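Local atomic coordinates of peptidoglycan hydrolase FlgJ (Sphingomonas sp. A1, PDB entry 2ZYC), a protein that probably hydrolyses peptidoglycan as a flagellum-specific muramidase, opening the cell wall for rod assembly in the periplasm, the chain here being its glycosyl hydrolase 73 domain. Residues K39-I42 with T48-Y51; N52-K57 with G128-D133; V28-L33 with Q97-L102. The protein carries 2 engineered substitutions. All blocks are in the same frame, centred on the assembly; numbering follows the deposited sequence. Where two conformers were deposited one is given.

Interaction 1 of 3, residues K39-I42 with T48-Y51; sequences KSQI and TPSY
The Gln41 amide and the Tyr51 ring both lie against Pro49. One face of the Tyr51 ring carries CG of Pro49, which stands 3.3 Å above the ring plane and is displaced toward the rim. The amide of Gln41 arrives obliquely to the ring, with NE2 beside the Tyr51 backbone, 4.2 Å from Tyr51 CB and 3.5 Å from Pro49 CB. Gln41 reaches this far because its chain is extended, with CG anti to the backbone N (chi1 -167°). Its very close approach to the Tyr51 backbone is doubtful, since the side chain has two conformers, and no bond across the contact holds NE2. The other end of the amide is fixed from helix 92-105, where Tyr92 OH is hydrogen-bonded to OE1.

Both segments belong to the irregular loop that joins helix 24-35 to strand 65-71 in this lysozyme-clan glucosaminidase domain, and the contact closes a short loop within it. Where the two segments meet, the carbonyl of Ile42 accepts two hydrogen bonds from one residue. Ser50 N lies 2.9 Å from Ile42 O in a fairly straight bond (158° at the hydrogen), while Ser50 OG, at 2.6 Å from Ile42 O, comes from above the carbonyl plane. The hydroxyl can do this because chi1 of 65° places it between its own N and carbonyl carbon, bending it back over the same acceptor. Ser50 OG is also hydrogen-bonded to Asn52 N, which further fixes its rotation. Beside this double grip, Ile42 CB packs 3.6 Å from Ser50 OG, and the rest of the isoleucine leads off toward Val67 and Ala69 of strand 65-71.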
# COMPACT_ATOMS: atom_id res chain seq x y z
N LYS A 39 8.55 4.95 7.27
CA LYS A 39 8.91 5.70 8.49
C LYS A 39 7.83 5.76 9.58
O LYS A 39 8.16 5.89 10.77
CB LYS A 39 9.38 7.12 8.14
CG LYS A 39 10.75 7.21 7.46
CD LYS A 39 11.14 8.66 7.16
CE LYS A 39 10.58 9.14 5.80
NZ LYS A 39 11.41 8.68 4.63
N SER A 40 6.56 5.69 9.19
CA SER A 40 5.45 5.91 10.14
C SER A 40 4.41 4.78 10.18
O SER A 40 3.20 5.03 10.33
CB SER A 40 4.77 7.27 9.90
OG SER A 40 3.95 7.23 8.75
N GLN A 41 4.89 3.55 10.08
CA GLN A 41 4.10 2.33 10.19
C GLN A 41 3.54 2.15 11.60
O GLN A 41 4.20 2.53 12.57
CB GLN A 41 5.05 1.17 9.89
CG GLN A 41 4.42 -0.17 9.65
CD GLN A 41 5.46 -1.20 9.25
OE1 GLN A 41 6.59 -0.85 8.89
NE2 GLN A 41 5.11 -2.46 9.34
N ILE A 42 2.36 1.55 11.72
CA ILE A 42 1.76 1.24 13.02
C ILE A 42 2.54 0.10 13.69
O ILE A 42 2.88 -0.88 13.04
CB ILE A 42 0.27 0.88 12.86
CG1 ILE A 42 -0.51 2.09 12.35
CG2 ILE A 42 -0.33 0.39 14.18
CD1 ILE A 42 -1.71 1.72 11.47
N THR A 48 7.24 -5.01 17.90
CA THR A 48 7.13 -5.63 16.58
C THR A 48 6.24 -4.75 15.70
O THR A 48 5.30 -4.12 16.19
CB THR A 48 6.59 -7.09 16.63
OG1 THR A 48 5.32 -7.11 17.30
CG2 THR A 48 7.57 -8.01 17.36
N PRO A 49 6.56 -4.65 14.40
CA PRO A 49 5.70 -3.82 13.57
C PRO A 49 4.38 -4.55 13.32
O PRO A 49 4.30 -5.77 13.47
CB PRO A 49 6.49 -3.70 12.26
CG PRO A 49 7.38 -4.89 12.23
CD PRO A 49 7.66 -5.28 13.65
N SER A 50 3.34 -3.79 12.97
CA SER A 50 2.07 -4.37 12.56
C SER A 50 2.18 -4.98 11.16
O SER A 50 1.39 -5.85 10.79
CB SER A 50 0.99 -3.31 12.56
OG SER A 50 1.27 -2.32 11.59
N TYR A 51 3.17 -4.49 10.40
CA TYR A 51 3.37 -4.80 8.97
C TYR A 51 2.20 -4.29 8.12
O TYR A 51 2.12 -4.59 6.93
CB TYR A 51 3.61 -6.30 8.74
CG TYR A 51 4.80 -6.86 9.48
CD1 TYR A 51 6.10 -6.74 8.96
CD2 TYR A 51 4.64 -7.52 10.70
CE1 TYR A 51 7.21 -7.27 9.65
CE2 TYR A 51 5.73 -8.04 11.40
CZ TYR A 51 7.01 -7.92 10.87
OH TYR A 51 8.08 -8.44 11.58

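Interaction 2 of 3, residues N52-K57 with G128-D133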
# COMPACT_ATOMS: atom_id res chain seq x y z
N ASN A 52 1.33 -3.50 8.74
CA ASN A 52 0.10 -3.01 8.12
C ASN A 52 0.41 -1.75 7.32
O ASN A 52 0.04 -0.63 7.71
CB ASN A 52 -0.97 -2.77 9.19
CG ASN A 52 -2.34 -2.48 8.61
OD1 ASN A 52 -2.49 -2.26 7.40
ND2 ASN A 52 -3.36 -2.48 9.47
N LEU A 53 1.10 -1.94 6.20
CA LEU A 53 1.57 -0.84 5.37
C LEU A 53 0.44 -0.03 4.75
O LEU A 53 0.62 1.15 4.45
CB LEU A 53 2.51 -1.36 4.27
CG LEU A 53 3.85 -1.93 4.75
CD1 LEU A 53 4.73 -2.23 3.55
CD2 LEU A 53 4.55 -0.96 5.69
N PHE A 54 -0.72 -0.65 4.57
CA PHE A 54 -1.86 0.02 3.94
C PHE A 54 -2.85 0.65 4.94
O PHE A 54 -3.89 1.18 4.53
CB PHE A 54 -2.55 -0.92 2.94
CG PHE A 54 -1.67 -1.28 1.77
CD1 PHE A 54 -1.50 -0.38 0.71
CD2 PHE A 54 -0.99 -2.49 1.74
CE1 PHE A 54 -0.67 -0.71 -0.37
CE2 PHE A 54 -0.17 -2.82 0.66
CZ PHE A 54 -0.02 -1.92 -0.39
N ASN A 55 -2.49 0.61 6.22
CA ASN A 55 -3.28 1.25 7.28
C ASN A 55 -4.73 0.73 7.35
O ASN A 55 -5.66 1.49 7.61
CB ASN A 55 -3.24 2.78 7.11
CG ASN A 55 -1.90 3.38 7.47
OD1 ASN A 55 -1.23 2.92 8.41
ND2 ASN A 55 -1.50 4.42 6.74
N ILE A 56 -4.89 -0.57 7.11
CA ILE A 56 -6.21 -1.19 7.05
C ILE A 56 -6.81 -1.38 8.44
O ILE A 56 -6.22 -2.03 9.30
CB ILE A 56 -6.20 -2.53 6.29
CG1 ILE A 56 -5.57 -2.39 4.89
CG2 ILE A 56 -7.63 -3.11 6.19
CD1 ILE A 56 -6.22 -1.35 3.99
N LYS A 57 -8.00 -0.83 8.63
CA LYS A 57 -8.74 -0.96 9.89
C LYS A 57 -9.19 -2.40 10.13
O LYS A 57 -9.51 -3.14 9.19
CB LYS A 57 -9.96 -0.03 9.92
CG LYS A 57 -9.66 1.46 9.76
CD LYS A 57 -10.98 2.24 9.58
CE LYS A 57 -10.74 3.72 9.38
NZ LYS A 57 -12.03 4.45 9.19
N GLY A 128 -13.98 2.88 -4.11
CA GLY A 128 -14.18 1.73 -3.25
C GLY A 128 -14.24 2.08 -1.77
O GLY A 128 -14.59 1.23 -0.97
N GLY A 129 -13.90 3.32 -1.42
CA GLY A 129 -13.87 3.76 -0.03
C GLY A 129 -12.57 3.47 0.70
O GLY A 129 -12.55 3.37 1.94
N TYR A 130 -11.47 3.35 -0.03
CA TYR A 130 -10.20 3.10 0.64
C TYR A 130 -9.85 4.27 1.55
O TYR A 130 -9.45 4.07 2.71
CB TYR A 130 -9.05 2.81 -0.36
CG TYR A 130 -7.73 2.78 0.36
CD1 TYR A 130 -7.34 1.65 1.08
CD2 TYR A 130 -6.89 3.89 0.38
CE1 TYR A 130 -6.14 1.62 1.78
CE2 TYR A 130 -5.70 3.88 1.08
CZ TYR A 130 -5.33 2.74 1.77
OH TYR A 130 -4.16 2.72 2.47
N ALA A 131 -10.03 5.48 1.03
CA ALA A 131 -9.84 6.74 1.74
C ALA A 131 -10.79 7.76 1.15
O ALA A 131 -11.14 7.65 -0.03
CB ALA A 131 -8.41 7.24 1.60
N THR A 132 -11.21 8.74 1.95
CA THR A 132 -12.19 9.74 1.51
C THR A 132 -11.64 11.14 1.18
O THR A 132 -12.36 11.96 0.61
CB THR A 132 -13.36 9.86 2.51
OG1 THR A 132 -12.84 10.21 3.80
CG2 THR A 132 -14.11 8.53 2.60
N ASP A 133 -10.38 11.42 1.54
CA ASP A 133 -9.74 12.71 1.22
C ASP A 133 -9.93 13.04 -0.25
O ASP A 133 -9.55 12.24 -1.10
CB ASP A 133 -8.23 12.66 1.54
CG ASP A 133 -7.49 13.95 1.14
OD1 ASP A 133 -8.06 15.05 1.23
OD2 ASP A 133 -6.30 13.86 0.76
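Tyr130 carries most of this contact, laying the far end of its phenol ring against the backbone of Phe54 and the side chain of Ile56. Its OH donates a hydrogen bond to Phe54 O at 2.6 Å, meeting the carbonyl at a C=O...O angle of 127° and tilted 32° from its plane. The acceptor lies near the plane of the Tyr130 ring, at its edge, so the bond runs outward from the ring rather than over a face. With CG anti to its backbone N (chi1 171°), Tyr130 bridges the two loops, whose nearest CA atoms, those of Ile56 and Tyr130, are 8.7 Å apart.

Ile56 meets the same ring edge with the tip of its longer branch: CD1 is 3.7 Å from Tyr130 CE1, and the two side chains cross at about a right angle. Phe54 adds its CB, 4.0 Å from Tyr130 OH, while its ring turns toward helix 92-105, stacking on Tyr99 and meeting Phe96 edge-to-face.

The acceptor loop is stiffened from within. Asn52 pairs its amide with the backbone of Ile56: Ile56 N is 2.9 Å from Asn52 OD1, and Asn52 ND2 is 2.9 Å from Ile56 O, which lies in the amide plane. ND2 also reaches Arg87 O of strand 82-88, joining the loop to the hairpin.

On the other side, Gly129 ends helix 118-127 in a Schellman motif, its positive phi turning the chain into Tyr130. The arrangement thus sets the type I beta turn of Asn52 to Asn55 against a Schellman-terminated helix end, within the glucosaminidase domain of glycosyl hydrolase family 73.

Interaction 3 of 3, residues V28-L33 with Q97-L102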
# COMPACT_ATOMS: atom_id res chain seq x y z
N VAL A 28 3.56 -0.23 -4.50
CA VAL A 28 4.73 0.30 -3.78
C VAL A 28 4.49 1.77 -3.43
O VAL A 28 4.73 2.19 -2.29
CB VAL A 28 6.03 0.17 -4.61
CG1 VAL A 28 7.21 0.86 -3.88
CG2 VAL A 28 6.35 -1.31 -4.89
N ALA A 29 4.00 2.53 -4.41
CA ALA A 29 3.70 3.94 -4.21
C ALA A 29 2.67 4.12 -3.11
O ALA A 29 2.84 4.95 -2.21
CB ALA A 29 3.21 4.58 -5.50
N GLN A 30 1.61 3.32 -3.16
CA GLN A 30 0.53 3.44 -2.19
C GLN A 30 1.02 3.18 -0.76
O GLN A 30 0.70 3.94 0.17
CB GLN A 30 -0.64 2.54 -2.54
CG GLN A 30 -1.88 2.89 -1.71
CD GLN A 30 -3.02 1.93 -1.93
OE1 GLN A 30 -2.90 0.95 -2.67
NE2 GLN A 30 -4.16 2.20 -1.28
N ALA A 31 1.81 2.12 -0.61
CA ALA A 31 2.39 1.76 0.69
C ALA A 31 3.33 2.86 1.20
O ALA A 31 3.32 3.19 2.38
CB ALA A 31 3.11 0.44 0.59
N ALA A 32 4.12 3.42 0.29
CA ALA A 32 5.01 4.55 0.58
C ALA A 32 4.24 5.78 1.08
O ALA A 32 4.64 6.41 2.06
CB ALA A 32 5.83 4.91 -0.64
N LEU A 33 3.16 6.12 0.39
CA LEU A 33 2.35 7.27 0.79
C LEU A 33 1.76 7.04 2.18
O LEU A 33 1.78 7.94 3.04
CB LEU A 33 1.23 7.51 -0.24
CG LEU A 33 0.29 8.69 0.06
CD1 LEU A 33 1.08 10.00 0.13
CD2 LEU A 33 -0.79 8.77 -1.01
N GLN A 97 -0.91 -9.95 1.05
CA GLN A 97 -1.89 -11.00 0.73
C GLN A 97 -3.29 -10.57 1.17
O GLN A 97 -4.27 -10.75 0.44
CB GLN A 97 -1.50 -12.34 1.39
CG GLN A 97 -0.26 -13.01 0.78
CD GLN A 97 0.23 -14.24 1.54
OE1 GLN A 97 -0.12 -14.47 2.70
NE2 GLN A 97 1.06 -15.04 0.89
N ASP A 98 -3.38 -10.00 2.37
CA ASP A 98 -4.67 -9.52 2.90
C ASP A 98 -5.21 -8.36 2.07
O ASP A 98 -6.41 -8.29 1.79
CB ASP A 98 -4.55 -9.15 4.38
CG ASP A 98 -5.90 -8.90 5.03
OD1 ASP A 98 -6.86 -9.68 4.77
OD2 ASP A 98 -6.01 -7.92 5.79
N TYR A 99 -4.32 -7.46 1.65
CA TYR A 99 -4.66 -6.35 0.76
C TYR A 99 -5.18 -6.88 -0.58
O TYR A 99 -6.20 -6.42 -1.11
CB TYR A 99 -3.43 -5.46 0.52
CG TYR A 99 -3.63 -4.37 -0.51
CD1 TYR A 99 -4.07 -3.10 -0.11
CD2 TYR A 99 -3.39 -4.59 -1.86
CE1 TYR A 99 -4.26 -2.09 -1.04
CE2 TYR A 99 -3.59 -3.57 -2.80
CZ TYR A 99 -4.02 -2.33 -2.38
OH TYR A 99 -4.22 -1.31 -3.29
N ALA A 100 -4.47 -7.86 -1.12
CA ALA A 100 -4.84 -8.48 -2.40
C ALA A 100 -6.23 -9.13 -2.34
O ALA A 100 -7.00 -9.05 -3.29
CB ALA A 100 -3.81 -9.51 -2.81
N ASP A 101 -6.52 -9.77 -1.22
CA ASP A 101 -7.83 -10.38 -0.98
C ASP A 101 -8.93 -9.31 -0.98
O ASP A 101 -9.94 -9.43 -1.67
CB ASP A 101 -7.80 -11.16 0.34
CG ASP A 101 -9.14 -11.84 0.66
OD1 ASP A 101 -9.81 -12.36 -0.27
OD2 ASP A 101 -9.51 -11.86 1.85
N LEU A 102 -8.71 -8.24 -0.20
CA LEU A 102 -9.67 -7.15 -0.09
C LEU A 102 -9.96 -6.47 -1.43
O LEU A 102 -11.11 -6.36 -1.84
CB LEU A 102 -9.20 -6.11 0.93
CG LEU A 102 -10.16 -4.93 1.12
CD1 LEU A 102 -11.51 -5.38 1.68
CD2 LEU A 102 -9.52 -3.86 1.98
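Helices 24-35 and 92-105 meet through Gln30 and Tyr99 in the buried interior of the lysozyme-clan glucosaminidase domain, with Tyr99 reaching across to Gln30. The helices are not in close packing here: the CA atoms of Gln30 and Tyr99 are 11.5 Å apart, and the two long side chains make the contact with their ends. Both point toward the opposite helix with CG anti to the backbone N (chi1 -168° for Gln30 and 174° for Tyr99), and beyond CG the glutamine stays extended.

Tyr99 OH donates to Gln30 OE1 at 2.7 Å, a bond that is weak despite its short length. Two conformers were modelled for the tyrosine, so the fine geometry deserves some caution. The amide plane stands 77° from the ring plane, and OE1 approaches the ring obliquely. The other end of the amide has a partner too, since Gln30 NE2 makes a weak hydrogen bond with Tyr136 OH of helix 136-145.

Apolar side chains line much of the surroundings: Phe121 and Leu125 of helix 118-127 touch both Gln30 and Tyr99, and Leu140 adds to the wall beside Gln30. A leucine in place of Gln30 would probably leave the buried hydroxyl of Tyr99 without this acceptor and Tyr136 OH without its weak amide partner. Besides the hydroxyl, the nearest atom of the phenol to the glutamine is Tyr99 CZ, 3.5 Å from Gln30 OE1.

After helix 3-20 the chain enters helix 24-35, which supplies residues 28-33 of interaction 3, and then the irregular loop beyond it. There interaction 1 closes a short loop between 39-42 and 48-51, wholly within the longer loop that interaction 3 closes when helix 92-105 is reached. Interaction 2 begins directly after, at 52-57, and closes only at 128-133, so it crosses interaction 3. The first two contacts touch where Gln41 meets Leu53 and Ile42 meets Asn55. The last two meet where Phe54 and Tyr130 pack on Gln30 and Phe54 on Tyr99, tying the loop before strand 65-71 to helices 24-35 and 92-105 and to the loop between helices 118-127 and 136-145.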